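Local atomic coordinates of endonuclease V (PDB entry 3GA2), a protein that probably takes part in repair of deaminated DNA by cutting double strands at the second phosphodiester bond 3' to a deoxyinosine, with magnesium as cofactor. Residues A[32-37]-A[202-207]; A[46-51]-A[225-230]; A[62-67]-A[106-111]; A[119-124]-A[148-153]. The protein carries 1 engineered substitution. All coordinates share one frame; numbering follows the deposited sequence.

Interaction 1 (A[32-37]-A[202-207]); sequences PTIHPD and YQITMS
Ile34 and Pro36 pack against one side of helix 198-207, which they meet from the loop between helix 14-25 and strand 41-52. Ile34 and Ile204 touch through their outermost methyls, CD1 to CD1 at 3.4 Å, which is tighter than usual van der Waals contact. The two side chains cross at about a right angle. CG1 of Ile34 is anti to the backbone N (chi1 179°), and this branch ends in the touching CD1. The other branch, Ile34 CG2, lies 3.8 Å from Ile204 CD1. Pro36 spans Gln203 to Ser207. Its ring atom CG lies 3.6 Å from Gln203 CB, and the same CG is 4.2 Å from Ile204 CG1. Pro36 CB faces the hydroxyl of Ser207, with OG at 3.7 Å. That hydroxyl is turned back on its own helix. Ser207 OG gives a hydrogen bond of 3.0 Å to Gln203 O, and Ser207 N reaches the same oxygen from the opposite face of the carbonyl plane. Two donors therefore grip Gln203 O beside the proline. Ile196 touches both isoleucines and extends the apolar patch. Outside the patch, Ile34 N is hydrogen-bonded to Ser200 OG. The contact lies near the surface and away from the predicted magnesium site. It is plain loop-on-helix packing, where helix 198-207, which also packs on strands 140-144, 173-179 and 188-194, meets a surface loop of an RNase H-like alpha/beta fold.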
loop_
_atom_site.group_PDB
_atom_site.type_symbol
_atom_site.label_atom_id
_atom_site.label_comp_id
_atom_site.label_asym_id
_atom_site.label_seq_id
_atom_site.Cartn_x
_atom_site.Cartn_y
_atom_site.Cartn_z
ATOM N N PRO A 32 -11.321 -9.694 -9.914
ATOM C CA PRO A 32 -11.628 -10.502 -8.732
ATOM C C PRO A 32 -12.540 -9.834 -7.694
ATOM O O PRO A 32 -12.342 -8.678 -7.317
ATOM C CB PRO A 32 -10.243 -10.826 -8.182
ATOM C CG PRO A 32 -9.411 -10.914 -9.435
ATOM C CD PRO A 32 -9.871 -9.694 -10.184
ATOM N N THR A 33 -13.550 -10.574 -7.250
ATOM C CA THR A 33 -14.478 -10.088 -6.242
ATOM C C THR A 33 -14.135 -10.863 -4.978
ATOM O O THR A 33 -14.045 -12.088 -5.003
ATOM C CB THR A 33 -15.956 -10.356 -6.640
ATOM O OG1 THR A 33 -16.307 -9.537 -7.758
ATOM C CG2 THR A 33 -16.892 -10.033 -5.489
ATOM N N ILE A 34 -13.922 -10.155 -3.876
ATOM C CA ILE A 34 -13.564 -10.829 -2.638
ATOM C C ILE A 34 -14.316 -10.248 -1.458
ATOM O O ILE A 34 -14.116 -9.092 -1.081
ATOM C CB ILE A 34 -12.025 -10.763 -2.411
ATOM C CG1 ILE A 34 -11.639 -11.450 -1.102
ATOM C CG2 ILE A 34 -11.563 -9.326 -2.419
ATOM C CD1 ILE A 34 -11.851 -10.614 0.136
ATOM N N HIS A 35 -15.199 -11.061 -0.888
ATOM C CA HIS A 35 -16.000 -10.645 0.253
ATOM C C HIS A 35 -15.174 -10.611 1.521
ATOM O O HIS A 35 -14.320 -11.469 1.751
ATOM C CB HIS A 35 -17.180 -11.596 0.471
ATOM C CG HIS A 35 -18.202 -11.553 -0.617
ATOM N ND1 HIS A 35 -18.022 -12.176 -1.833
ATOM C CD2 HIS A 35 -19.413 -10.950 -0.678
ATOM C CE1 HIS A 35 -19.078 -11.961 -2.596
ATOM N NE2 HIS A 35 -19.937 -11.219 -1.920
ATOM N N PRO A 36 -15.431 -9.611 2.368
ATOM C CA PRO A 36 -14.728 -9.436 3.635
ATOM C C PRO A 36 -14.795 -10.669 4.532
ATOM O O PRO A 36 -13.796 -11.062 5.127
ATOM C CB PRO A 36 -15.433 -8.233 4.247
ATOM C CG PRO A 36 -15.807 -7.430 3.046
ATOM C CD PRO A 36 -16.341 -8.483 2.112
ATOM N N ASP A 37 -15.960 -11.297 4.635
ATOM C CA ASP A 37 -16.048 -12.465 5.501
ATOM C C ASP A 37 -15.565 -13.774 4.888
ATOM O O ASP A 37 -15.676 -14.828 5.513
ATOM C CB ASP A 37 -17.469 -12.639 6.029
ATOM C CG ASP A 37 -18.506 -12.249 5.026
ATOM O OD1 ASP A 37 -18.344 -12.598 3.835
ATOM O OD2 ASP A 37 -19.494 -11.598 5.432
ATOM N N TYR A 202 -13.167 -1.501 -1.169
ATOM C CA TYR A 202 -13.951 -0.627 -0.310
ATOM C C TYR A 202 -14.549 -1.370 0.881
ATOM O O TYR A 202 -14.478 -0.892 2.012
ATOM C CB TYR A 202 -15.069 0.035 -1.124
ATOM C CG TYR A 202 -16.102 0.746 -0.278
ATOM C CD1 TYR A 202 -17.292 0.110 0.078
ATOM C CD2 TYR A 202 -15.886 2.044 0.179
ATOM C CE1 TYR A 202 -18.245 0.747 0.865
ATOM C CE2 TYR A 202 -16.835 2.694 0.972
ATOM C CZ TYR A 202 -18.010 2.041 1.309
ATOM O OH TYR A 202 -18.962 2.683 2.075
ATOM N N GLN A 203 -15.135 -2.533 0.626
ATOM C CA GLN A 203 -15.756 -3.325 1.690
ATOM C C GLN A 203 -14.750 -3.832 2.710
ATOM O O GLN A 203 -15.014 -3.818 3.914
ATOM C CB GLN A 203 -16.509 -4.518 1.103
ATOM C CG GLN A 203 -17.750 -4.168 0.296
ATOM C CD GLN A 203 -18.738 -3.311 1.068
ATOM O OE1 GLN A 203 -18.964 -3.518 2.261
ATOM N NE2 GLN A 203 -19.347 -2.349 0.381
ATOM N N ILE A 204 -13.604 -4.303 2.230
ATOM C CA ILE A 204 -12.572 -4.800 3.127
ATOM C C ILE A 204 -12.019 -3.647 3.965
ATOM O O ILE A 204 -11.805 -3.797 5.168
ATOM C CB ILE A 204 -11.412 -5.463 2.345
ATOM C CG1 ILE A 204 -11.909 -6.742 1.660
ATOM C CG2 ILE A 204 -10.258 -5.781 3.290
ATOM C CD1 ILE A 204 -10.848 -7.458 0.834
ATOM N N THR A 205 -11.801 -2.493 3.337
ATOM C CA THR A 205 -11.272 -1.337 4.061
ATOM C C THR A 205 -12.209 -0.900 5.183
ATOM O O THR A 205 -11.775 -0.694 6.318
ATOM C CB THR A 205 -11.018 -0.137 3.113
ATOM O OG1 THR A 205 -9.986 -0.476 2.179
ATOM C CG2 THR A 205 -10.580 1.095 3.907
HETATM N N MSE A 206 -13.495 -0.768 4.868
HETATM C CA MSE A 206 -14.477 -0.354 5.869
HETATM C C MSE A 206 -14.650 -1.361 7.002
HETATM O O MSE A 206 -14.962 -0.978 8.128
HETATM C CB MSE A 206 -15.839 -0.091 5.215
HETATM C CG MSE A 206 -15.875 1.141 4.316
HETATM SE SE MSE A 206 -15.145 2.713 5.167
HETATM C CE MSE A 206 -16.337 2.837 6.695
ATOM N N SER A 207 -14.457 -2.643 6.709
ATOM C CA SER A 207 -14.594 -3.675 7.736
ATOM C C SER A 207 -13.433 -3.624 8.718
ATOM O O SER A 207 -13.473 -4.255 9.775
ATOM C CB SER A 207 -14.640 -5.069 7.106
ATOM O OG SER A 207 -15.853 -5.280 6.410
#

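Interaction 2 (A[46-51]-A[225-230]); sequences DLAYWE and ETHVLR
Arg230 of helix 217-235 lies against Trp50 and the backbone of Tyr49 in strand 41-52, where the helix packs on the central sheet of the RNase H-like fold. Helix and strand segments run in nearly the same direction, 30° apart, with their axes 7.6 Å from each other at closest. The arginine can be followed outward. CB lies 4.2 Å from Trp50 CE3. CG is nearer, 3.4 Å from the same CE3, and meets the indole obliquely. CD stays beside the indole, near Trp50 CB, and comes 3.3 Å from Tyr49 O. The chain bends at chi3 (60°), where NE turns out of the extended line. At the tip, NH1 gives a hydrogen bond of 2.8 Å to Tyr49 O, with an N-H...O angle of 154°. The oxygen lies close to the guanidinium plane. Ala48 CB covers one face of that group, 3.9 Å above it and toward the rim. The aliphatic part of the arginine thus packs on the tryptophan, while its charged end holds a strand carbonyl. Nearer the start of the segments is Asp46, predicted to bind magnesium together with Asp116. Thr226 is placed between Asp46 and Ala48, and its hydroxyl is bonded to Asp223 O in its own helix. Thr226 CB meets Ala48 CB at 3.7 Å, and its methyl CG2 rests 3.5 Å from Asp46 O.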
loop_
_atom_site.group_PDB
_atom_site.type_symbol
_atom_site.label_atom_id
_atom_site.label_comp_id
_atom_site.label_asym_id
_atom_site.label_seq_id
_atom_site.Cartn_x
_atom_site.Cartn_y
_atom_site.Cartn_z
ATOM N N ASP A 46 3.692 -0.919 5.712
ATOM C CA ASP A 46 4.071 0.478 5.783
ATOM C C ASP A 46 5.591 0.556 5.776
ATOM O O ASP A 46 6.274 -0.446 6.005
ATOM C CB ASP A 46 3.479 1.152 7.026
ATOM C CG ASP A 46 3.220 2.634 6.811
ATOM O OD1 ASP A 46 2.313 3.193 7.472
ATOM O OD2 ASP A 46 3.926 3.238 5.975
ATOM N N LEU A 47 6.106 1.752 5.508
ATOM C CA LEU A 47 7.542 1.991 5.420
ATOM C C LEU A 47 7.860 3.342 6.048
ATOM O O LEU A 47 7.080 4.287 5.919
ATOM C CB LEU A 47 7.954 2.013 3.948
ATOM C CG LEU A 47 9.352 1.603 3.483
ATOM C CD1 LEU A 47 10.378 1.828 4.579
ATOM C CD2 LEU A 47 9.315 0.152 3.078
ATOM N N ALA A 48 8.997 3.428 6.734
ATOM C CA ALA A 48 9.428 4.672 7.370
ATOM C C ALA A 48 10.890 4.934 7.030
ATOM O O ALA A 48 11.687 4.002 6.948
ATOM C CB ALA A 48 9.246 4.590 8.878
ATOM N N TYR A 49 11.236 6.205 6.837
ATOM C CA TYR A 49 12.601 6.588 6.486
ATOM C C TYR A 49 13.152 7.657 7.417
ATOM O O TYR A 49 12.395 8.365 8.080
ATOM C CB TYR A 49 12.653 7.111 5.048
ATOM C CG TYR A 49 11.942 6.230 4.053
ATOM C CD1 TYR A 49 10.551 6.246 3.948
ATOM C CD2 TYR A 49 12.657 5.364 3.231
ATOM C CE1 TYR A 49 9.890 5.418 3.048
ATOM C CE2 TYR A 49 12.005 4.533 2.329
ATOM C CZ TYR A 49 10.623 4.565 2.242
ATOM O OH TYR A 49 9.971 3.738 1.359
ATOM N N TRP A 50 14.478 7.773 7.450
ATOM C CA TRP A 50 15.146 8.758 8.293
ATOM C C TRP A 50 16.602 8.920 7.865
ATOM O O TRP A 50 17.204 7.994 7.325
ATOM C CB TRP A 50 15.094 8.317 9.754
ATOM C CG TRP A 50 16.019 7.184 10.058
ATOM C CD1 TRP A 50 17.279 7.271 10.579
ATOM C CD2 TRP A 50 15.777 5.793 9.821
ATOM N NE1 TRP A 50 17.838 6.018 10.679
ATOM C CE2 TRP A 50 16.938 5.094 10.220
ATOM C CE3 TRP A 50 14.693 5.070 9.306
ATOM C CZ2 TRP A 50 17.044 3.702 10.123
ATOM C CZ3 TRP A 50 14.799 3.686 9.209
ATOM C CH2 TRP A 50 15.968 3.017 9.615
ATOM N N GLU A 51 17.155 10.104 8.114
ATOM C CA GLU A 51 18.540 10.405 7.776
ATOM C C GLU A 51 19.471 9.695 8.754
ATOM O O GLU A 51 19.194 9.644 9.953
ATOM C CB GLU A 51 18.780 11.917 7.840
ATOM C CG GLU A 51 18.397 12.551 9.175
ATOM C CD GLU A 51 18.719 14.038 9.241
ATOM O OE1 GLU A 51 19.915 14.393 9.168
ATOM O OE2 GLU A 51 17.777 14.850 9.367
ATOM N N GLU A 225 4.190 0.703 14.016
ATOM C CA GLU A 225 5.335 -0.176 14.205
ATOM C C GLU A 225 6.584 0.353 13.494
ATOM O O GLU A 225 7.691 0.284 14.033
ATOM C CB GLU A 225 5.000 -1.585 13.711
ATOM C CG GLU A 225 6.065 -2.614 14.020
ATOM C CD GLU A 225 6.086 -3.026 15.474
ATOM O OE1 GLU A 225 7.166 -3.434 15.951
ATOM O OE2 GLU A 225 5.031 -2.963 16.144
ATOM N N THR A 226 6.405 0.884 12.287
ATOM C CA THR A 226 7.523 1.431 11.523
ATOM C C THR A 226 8.105 2.643 12.247
ATOM O O THR A 226 9.311 2.890 12.197
ATOM C CB THR A 226 7.085 1.877 10.113
ATOM O OG1 THR A 226 6.060 2.872 10.220
ATOM C CG2 THR A 226 6.555 0.698 9.318
ATOM N N HIS A 227 7.247 3.393 12.930
ATOM C CA HIS A 227 7.696 4.578 13.653
ATOM C C HIS A 227 8.486 4.227 14.903
ATOM O O HIS A 227 9.509 4.850 15.188
ATOM C CB HIS A 227 6.500 5.455 14.016
ATOM C CG HIS A 227 5.859 6.110 12.832
ATOM N ND1 HIS A 227 4.628 6.725 12.894
ATOM C CD2 HIS A 227 6.283 6.246 11.553
ATOM C CE1 HIS A 227 4.320 7.211 11.705
ATOM N NE2 HIS A 227 5.308 6.935 10.873
ATOM N N VAL A 228 8.014 3.227 15.643
ATOM C CA VAL A 228 8.693 2.807 16.861
ATOM C C VAL A 228 10.038 2.159 16.530
ATOM O O VAL A 228 11.016 2.359 17.246
ATOM C CB VAL A 228 7.821 1.824 17.686
ATOM C CG1 VAL A 228 7.561 0.557 16.900
ATOM C CG2 VAL A 228 8.510 1.501 19.002
ATOM N N LEU A 229 10.091 1.385 15.448
ATOM C CA LEU A 229 11.342 0.747 15.053
ATOM C C LEU A 229 12.333 1.793 14.562
ATOM O O LEU A 229 13.526 1.707 14.853
ATOM C CB LEU A 229 11.114 -0.287 13.952
ATOM C CG LEU A 229 10.663 -1.683 14.383
ATOM C CD1 LEU A 229 10.274 -2.473 13.154
ATOM C CD2 LEU A 229 11.780 -2.389 15.147
ATOM N N ARG A 230 11.841 2.773 13.810
ATOM C CA ARG A 230 12.709 3.830 13.309
ATOM C C ARG A 230 13.317 4.591 14.482
ATOM O O ARG A 230 14.520 4.855 14.504
ATOM C CB ARG A 230 11.934 4.805 12.415
ATOM C CG ARG A 230 12.754 6.017 11.989
ATOM C CD ARG A 230 11.993 6.920 11.033
ATOM N NE ARG A 230 10.756 7.440 11.609
ATOM C CZ ARG A 230 9.897 8.212 10.950
ATOM N NH1 ARG A 230 10.145 8.552 9.693
ATOM N NH2 ARG A 230 8.787 8.634 11.542
#

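Interaction 3 (A[62-67]-A[106-111]); sequences IIVIDA and LETEPD
Val64 and Ile62 of strand 55-66 press against Leu106, Thr108 and Pro110, in the segment that leads from helix 96-105 to strand 113-116. The tight part is apolar and buried. Leu106 CD2 sits between the two strand residues, 3.9 Å from Ile62 CG2 and 3.8 Å from Val64 CG2. Val64 is the centre of the contact. Its CG1 is anti to the backbone N (chi1 -173°), and this methyl lies 3.6 Å from Thr108 OG1. Its other methyl, CG2, meets Pro110 CG at 3.9 Å. An alanine in place of Val64 would probably leave a gap between Leu106, Thr108 and Pro110, because CG2, which meets Leu106, and the contacts of both methyls with Thr108 and Pro110 would be lost. Ala43 of strand 41-52 touches both Ile62 and Pro110 and extends the apolar cluster. The looser side is polar and faces solvent. Thr108 marks the change, since its OG1 packs on the valine yet is also hydrogen-bonded to Glu74 of strand 72-81. Glu74 takes Glu107 N as well, which ties the segment to that outer strand. Glu107 and Glu109 are exposed, and Glu109 forms a salt bridge with Lys138. The apolar residues, by contrast, pack on the sheet. The segment is the return half of a beta-alpha-beta crossover, from strand 72-81 through helix 96-105 to strand 113-116, as in the RNase H-like fold.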
loop_
_atom_site.group_PDB
_atom_site.type_symbol
_atom_site.label_atom_id
_atom_site.label_comp_id
_atom_site.label_asym_id
_atom_site.label_seq_id
_atom_site.Cartn_x
_atom_site.Cartn_y
_atom_site.Cartn_z
ATOM N N ILE A 62 5.324 -5.371 8.346
ATOM C CA ILE A 62 4.138 -6.048 7.860
ATOM C C ILE A 62 3.455 -6.585 9.106
ATOM O O ILE A 62 4.063 -7.302 9.901
ATOM C CB ILE A 62 4.482 -7.219 6.915
ATOM C CG1 ILE A 62 5.096 -6.682 5.619
ATOM C CG2 ILE A 62 3.224 -8.030 6.604
ATOM C CD1 ILE A 62 5.506 -7.764 4.633
ATOM N N ILE A 63 2.197 -6.204 9.287
ATOM C CA ILE A 63 1.417 -6.649 10.430
ATOM C C ILE A 63 0.298 -7.515 9.881
ATOM O O ILE A 63 -0.478 -7.056 9.049
ATOM C CB ILE A 63 0.776 -5.465 11.174
ATOM C CG1 ILE A 63 1.837 -4.417 11.498
ATOM C CG2 ILE A 63 0.097 -5.962 12.440
ATOM C CD1 ILE A 63 2.938 -4.916 12.415
ATOM N N VAL A 64 0.228 -8.761 10.333
ATOM C CA VAL A 64 -0.804 -9.682 9.882
ATOM C C VAL A 64 -1.845 -9.837 10.978
ATOM O O VAL A 64 -1.500 -10.090 12.129
ATOM C CB VAL A 64 -0.216 -11.079 9.574
ATOM C CG1 VAL A 64 -1.277 -11.962 8.942
ATOM C CG2 VAL A 64 0.987 -10.949 8.641
ATOM N N ILE A 65 -3.118 -9.654 10.640
ATOM C CA ILE A 65 -4.159 -9.830 11.640
ATOM C C ILE A 65 -5.125 -10.923 11.204
ATOM O O ILE A 65 -5.167 -11.293 10.032
ATOM C CB ILE A 65 -4.967 -8.529 11.893
ATOM C CG1 ILE A 65 -5.727 -8.120 10.631
ATOM C CG2 ILE A 65 -4.023 -7.406 12.339
ATOM C CD1 ILE A 65 -6.861 -7.158 10.897
ATOM N N ASP A 66 -5.880 -11.450 12.163
ATOM C CA ASP A 66 -6.879 -12.476 11.890
ATOM C C ASP A 66 -8.053 -11.683 11.338
ATOM O O ASP A 66 -8.466 -10.689 11.936
ATOM C CB ASP A 66 -7.265 -13.184 13.193
ATOM C CG ASP A 66 -8.411 -14.161 13.013
ATOM O OD1 ASP A 66 -9.571 -13.713 12.891
ATOM O OD2 ASP A 66 -8.146 -15.377 12.984
ATOM N N ALA A 67 -8.585 -12.096 10.194
ATOM C CA ALA A 67 -9.690 -11.361 9.577
ATOM C C ALA A 67 -10.922 -11.181 10.459
ATOM O O ALA A 67 -11.492 -10.097 10.496
ATOM C CB ALA A 67 -10.094 -12.033 8.265
ATOM N N LEU A 106 7.544 -13.771 6.416
ATOM C CA LEU A 106 6.224 -14.203 6.872
ATOM C C LEU A 106 6.016 -15.716 6.964
ATOM O O LEU A 106 6.275 -16.450 6.007
ATOM C CB LEU A 106 5.141 -13.628 5.955
ATOM C CG LEU A 106 4.937 -12.110 5.958
ATOM C CD1 LEU A 106 3.903 -11.730 4.907
ATOM C CD2 LEU A 106 4.482 -11.657 7.342
ATOM N N GLU A 107 5.534 -16.177 8.114
ATOM C CA GLU A 107 5.254 -17.595 8.288
ATOM C C GLU A 107 3.816 -17.814 7.824
ATOM O O GLU A 107 3.458 -18.897 7.357
ATOM C CB GLU A 107 5.403 -18.027 9.753
ATOM C CG GLU A 107 6.836 -18.005 10.281
ATOM C CD GLU A 107 6.980 -18.717 11.617
ATOM O OE1 GLU A 107 6.144 -18.490 12.511
ATOM O OE2 GLU A 107 7.934 -19.502 11.778
ATOM N N THR A 108 2.992 -16.778 7.952
ATOM C CA THR A 108 1.602 -16.873 7.523
ATOM C C THR A 108 1.504 -16.523 6.042
ATOM O O THR A 108 2.491 -16.139 5.417
ATOM C CB THR A 108 0.692 -15.915 8.307
ATOM O OG1 THR A 108 1.071 -14.561 8.036
ATOM C CG2 THR A 108 0.801 -16.187 9.800
ATOM N N GLU A 109 0.312 -16.669 5.481
ATOM C CA GLU A 109 0.086 -16.360 4.077
ATOM C C GLU A 109 -1.135 -15.451 4.019
ATOM O O GLU A 109 -2.256 -15.917 3.835
ATOM C CB GLU A 109 -0.172 -17.650 3.281
ATOM C CG GLU A 109 -0.195 -17.457 1.763
ATOM C CD GLU A 109 -0.454 -18.757 1.000
ATOM O OE1 GLU A 109 0.208 -19.773 1.307
ATOM O OE2 GLU A 109 -1.306 -18.758 0.085
ATOM N N PRO A 110 -0.933 -14.136 4.186
ATOM C CA PRO A 110 -2.065 -13.207 4.149
ATOM C C PRO A 110 -2.868 -13.320 2.864
ATOM O O PRO A 110 -2.295 -13.461 1.782
ATOM C CB PRO A 110 -1.398 -11.841 4.295
ATOM C CG PRO A 110 -0.172 -12.153 5.125
ATOM C CD PRO A 110 0.325 -13.426 4.470
ATOM N N ASP A 111 -4.195 -13.263 2.988
ATOM C CA ASP A 111 -5.084 -13.344 1.825
ATOM C C ASP A 111 -5.148 -12.019 1.068
ATOM O O ASP A 111 -5.481 -11.993 -0.117
ATOM C CB ASP A 111 -6.511 -13.720 2.239
ATOM C CG ASP A 111 -6.598 -15.089 2.896
ATOM O OD1 ASP A 111 -6.141 -16.082 2.291
ATOM O OD2 ASP A 111 -7.141 -15.164 4.015
#

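Interaction 4 (A[119-124]-A[148-153]); sequences GYLHYN and LKIKGC
The ring of Tyr123 carries Leu148 over one face, while the neighbouring ring of His122 has Tyr123 CB over one of its faces and Asn124 C at its edge. Leu148 CD2 makes a CH-pi contact with the tyrosine, 4.2 Å from the ring centroid and 17° off the normal. The other leucine methyl, CD1, reaches the phenol end, 3.5 Å from Tyr123 CZ and 3.1 Å from Tyr123 OH. CG of Leu148 is anti to its backbone N (chi1 -179°), which puts CG over the tyrosine face. CD2 also comes 4.0 Å from His122 CA, so the leucine spans two residues of the facing loop. Ile150 packs beside it. Its CD1 lies 3.6 Å from the backbone carbon C of His122, and its CG1 is 4.0 Å from Tyr123 CD2. Leu121 CD1 meets the same Ile150 methyl more loosely, at 4.3 Å. An alanine in place of Leu148 would probably lose the CH-pi contact and the methyl at the phenol end, leaving the Tyr123 ring less fixed in its rotation. Tyr175 of strand 173-179 backs both Leu121 and Ile150. Leu121 centres an inverse gamma turn, and Ile150 starts a type I' beta turn that ends at Cys153. The contact thus joins two loops that follow adjacent parallel strands, 113-116 and 140-144, of the RNase H-like sheet.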
loop_
_atom_site.group_PDB
_atom_site.type_symbol
_atom_site.label_atom_id
_atom_site.label_comp_id
_atom_site.label_asym_id
_atom_site.label_seq_id
_atom_site.Cartn_x
_atom_site.Cartn_y
_atom_site.Cartn_z
ATOM N N GLY A 119 -2.248 2.668 -5.116
ATOM C CA GLY A 119 -2.219 1.491 -5.964
ATOM C C GLY A 119 -2.559 1.967 -7.363
ATOM O O GLY A 119 -1.751 2.622 -8.018
ATOM N N TYR A 120 -3.774 1.662 -7.808
ATOM C CA TYR A 120 -4.248 2.043 -9.135
ATOM C C TYR A 120 -4.360 3.571 -9.279
ATOM O O TYR A 120 -4.265 4.109 -10.380
ATOM C CB TYR A 120 -5.606 1.389 -9.388
ATOM C CG TYR A 120 -6.007 1.294 -10.842
ATOM C CD1 TYR A 120 -5.296 0.481 -11.729
ATOM C CD2 TYR A 120 -7.095 2.011 -11.333
ATOM C CE1 TYR A 120 -5.656 0.383 -13.069
ATOM C CE2 TYR A 120 -7.466 1.925 -12.679
ATOM C CZ TYR A 120 -6.741 1.109 -13.538
ATOM O OH TYR A 120 -7.088 1.023 -14.867
ATOM N N LEU A 121 -4.570 4.265 -8.167
ATOM C CA LEU A 121 -4.667 5.723 -8.188
ATOM C C LEU A 121 -3.249 6.256 -8.295
ATOM O O LEU A 121 -2.630 6.652 -7.302
ATOM C CB LEU A 121 -5.325 6.217 -6.906
ATOM C CG LEU A 121 -5.479 7.717 -6.648
ATOM C CD1 LEU A 121 -6.391 8.394 -7.675
ATOM C CD2 LEU A 121 -6.051 7.857 -5.256
ATOM N N HIS A 122 -2.737 6.251 -9.518
ATOM C CA HIS A 122 -1.377 6.694 -9.775
ATOM C C HIS A 122 -1.256 7.095 -11.239
ATOM O O HIS A 122 -1.965 6.555 -12.089
ATOM C CB HIS A 122 -0.414 5.549 -9.440
ATOM C CG HIS A 122 1.005 5.814 -9.824
ATOM N ND1 HIS A 122 1.501 5.522 -11.074
ATOM C CD2 HIS A 122 2.026 6.370 -9.129
ATOM C CE1 HIS A 122 2.771 5.887 -11.135
ATOM N NE2 HIS A 122 3.113 6.404 -9.969
ATOM N N TYR A 123 -0.358 8.041 -11.515
ATOM C CA TYR A 123 -0.116 8.559 -12.864
ATOM C C TYR A 123 -0.159 7.472 -13.926
ATOM O O TYR A 123 -0.684 7.675 -15.016
ATOM C CB TYR A 123 1.256 9.246 -12.951
ATOM C CG TYR A 123 1.484 10.372 -11.967
ATOM C CD1 TYR A 123 2.480 10.280 -10.991
ATOM C CD2 TYR A 123 0.711 11.534 -12.012
ATOM C CE1 TYR A 123 2.697 11.319 -10.082
ATOM C CE2 TYR A 123 0.921 12.576 -11.106
ATOM C CZ TYR A 123 1.912 12.462 -10.146
ATOM O OH TYR A 123 2.105 13.483 -9.239
ATOM N N ASN A 124 0.409 6.317 -13.616
ATOM C CA ASN A 124 0.421 5.240 -14.588
ATOM C C ASN A 124 -0.163 3.961 -14.005
ATOM O O ASN A 124 0.232 2.857 -14.381
ATOM C CB ASN A 124 1.853 5.018 -15.077
ATOM C CG ASN A 124 1.915 4.656 -16.543
ATOM O OD1 ASN A 124 1.223 5.253 -17.366
ATOM N ND2 ASN A 124 2.755 3.685 -16.882
ATOM N N LEU A 148 -3.064 12.353 -4.580
ATOM C CA LEU A 148 -2.157 12.530 -5.706
ATOM C C LEU A 148 -2.984 13.085 -6.866
ATOM O O LEU A 148 -3.765 12.354 -7.480
ATOM C CB LEU A 148 -1.549 11.183 -6.098
ATOM C CG LEU A 148 -0.548 11.206 -7.257
ATOM C CD1 LEU A 148 0.659 12.055 -6.880
ATOM C CD2 LEU A 148 -0.115 9.783 -7.580
ATOM N N LYS A 149 -2.824 14.373 -7.156
ATOM C CA LYS A 149 -3.577 15.016 -8.229
ATOM C C LYS A 149 -3.042 14.645 -9.618
ATOM O O LYS A 149 -1.912 14.976 -9.975
ATOM C CB LYS A 149 -3.555 16.537 -8.037
ATOM C CG LYS A 149 -4.577 17.276 -8.879
ATOM C CD LYS A 149 -4.566 18.764 -8.582
ATOM C CE LYS A 149 -5.527 19.510 -9.487
ATOM N NZ LYS A 149 -5.326 20.973 -9.395
ATOM N N ILE A 150 -3.875 13.964 -10.402
ATOM C CA ILE A 150 -3.494 13.499 -11.736
ATOM C C ILE A 150 -4.257 14.182 -12.876
ATOM O O ILE A 150 -5.476 14.345 -12.808
ATOM C CB ILE A 150 -3.733 11.975 -11.847
ATOM C CG1 ILE A 150 -3.061 11.259 -10.668
ATOM C CG2 ILE A 150 -3.195 11.446 -13.180
ATOM C CD1 ILE A 150 -3.476 9.790 -10.508
ATOM N N LYS A 151 -3.541 14.574 -13.927
ATOM C CA LYS A 151 -4.184 15.212 -15.077
ATOM C C LYS A 151 -4.885 16.504 -14.677
ATOM O O LYS A 151 -5.777 16.975 -15.387
ATOM C CB LYS A 151 -5.226 14.265 -15.679
ATOM C CG LYS A 151 -4.901 13.707 -17.049
ATOM C CD LYS A 151 -3.704 12.782 -17.018
ATOM C CE LYS A 151 -3.700 11.880 -18.244
ATOM N NZ LYS A 151 -3.866 12.657 -19.508
ATOM N N GLY A 152 -4.500 17.066 -13.537
ATOM C CA GLY A 152 -5.123 18.293 -13.081
ATOM C C GLY A 152 -6.538 18.052 -12.591
ATOM O O GLY A 152 -7.354 18.972 -12.528
ATOM N N CYS A 153 -6.832 16.807 -12.236
ATOM C CA CYS A 153 -8.160 16.443 -11.758
ATOM C C CYS A 153 -8.254 16.482 -10.241
ATOM O O CYS A 153 -7.410 15.927 -9.541
ATOM C CB CYS A 153 -8.526 15.046 -12.261
ATOM S SG CYS A 153 -8.721 14.961 -14.058
#

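Overall arrangement
From the N terminus, residues 32-37 open interaction 1 and residues 46-51 open interaction 2. Interaction 1 closes at 202-207 and interaction 2 at 225-230, so the two cross along the chain. Their centres are about 28 Å apart, on opposite sides of the chain's centre. Interactions 3 and 4 both fall within these long loops. Interaction 3 runs from 62-67 to 106-111, and interaction 4 follows in series, from 119-124 to 148-153. Interaction 2 uses strand 41-52 and interaction 3 its neighbour 55-66, and they touch where Glu225 packs on Ile63. The four contacts tie together the loop before strand 41-52, helices 198-207 and 217-235, the sheet and the loops after strands 113-116 and 140-144.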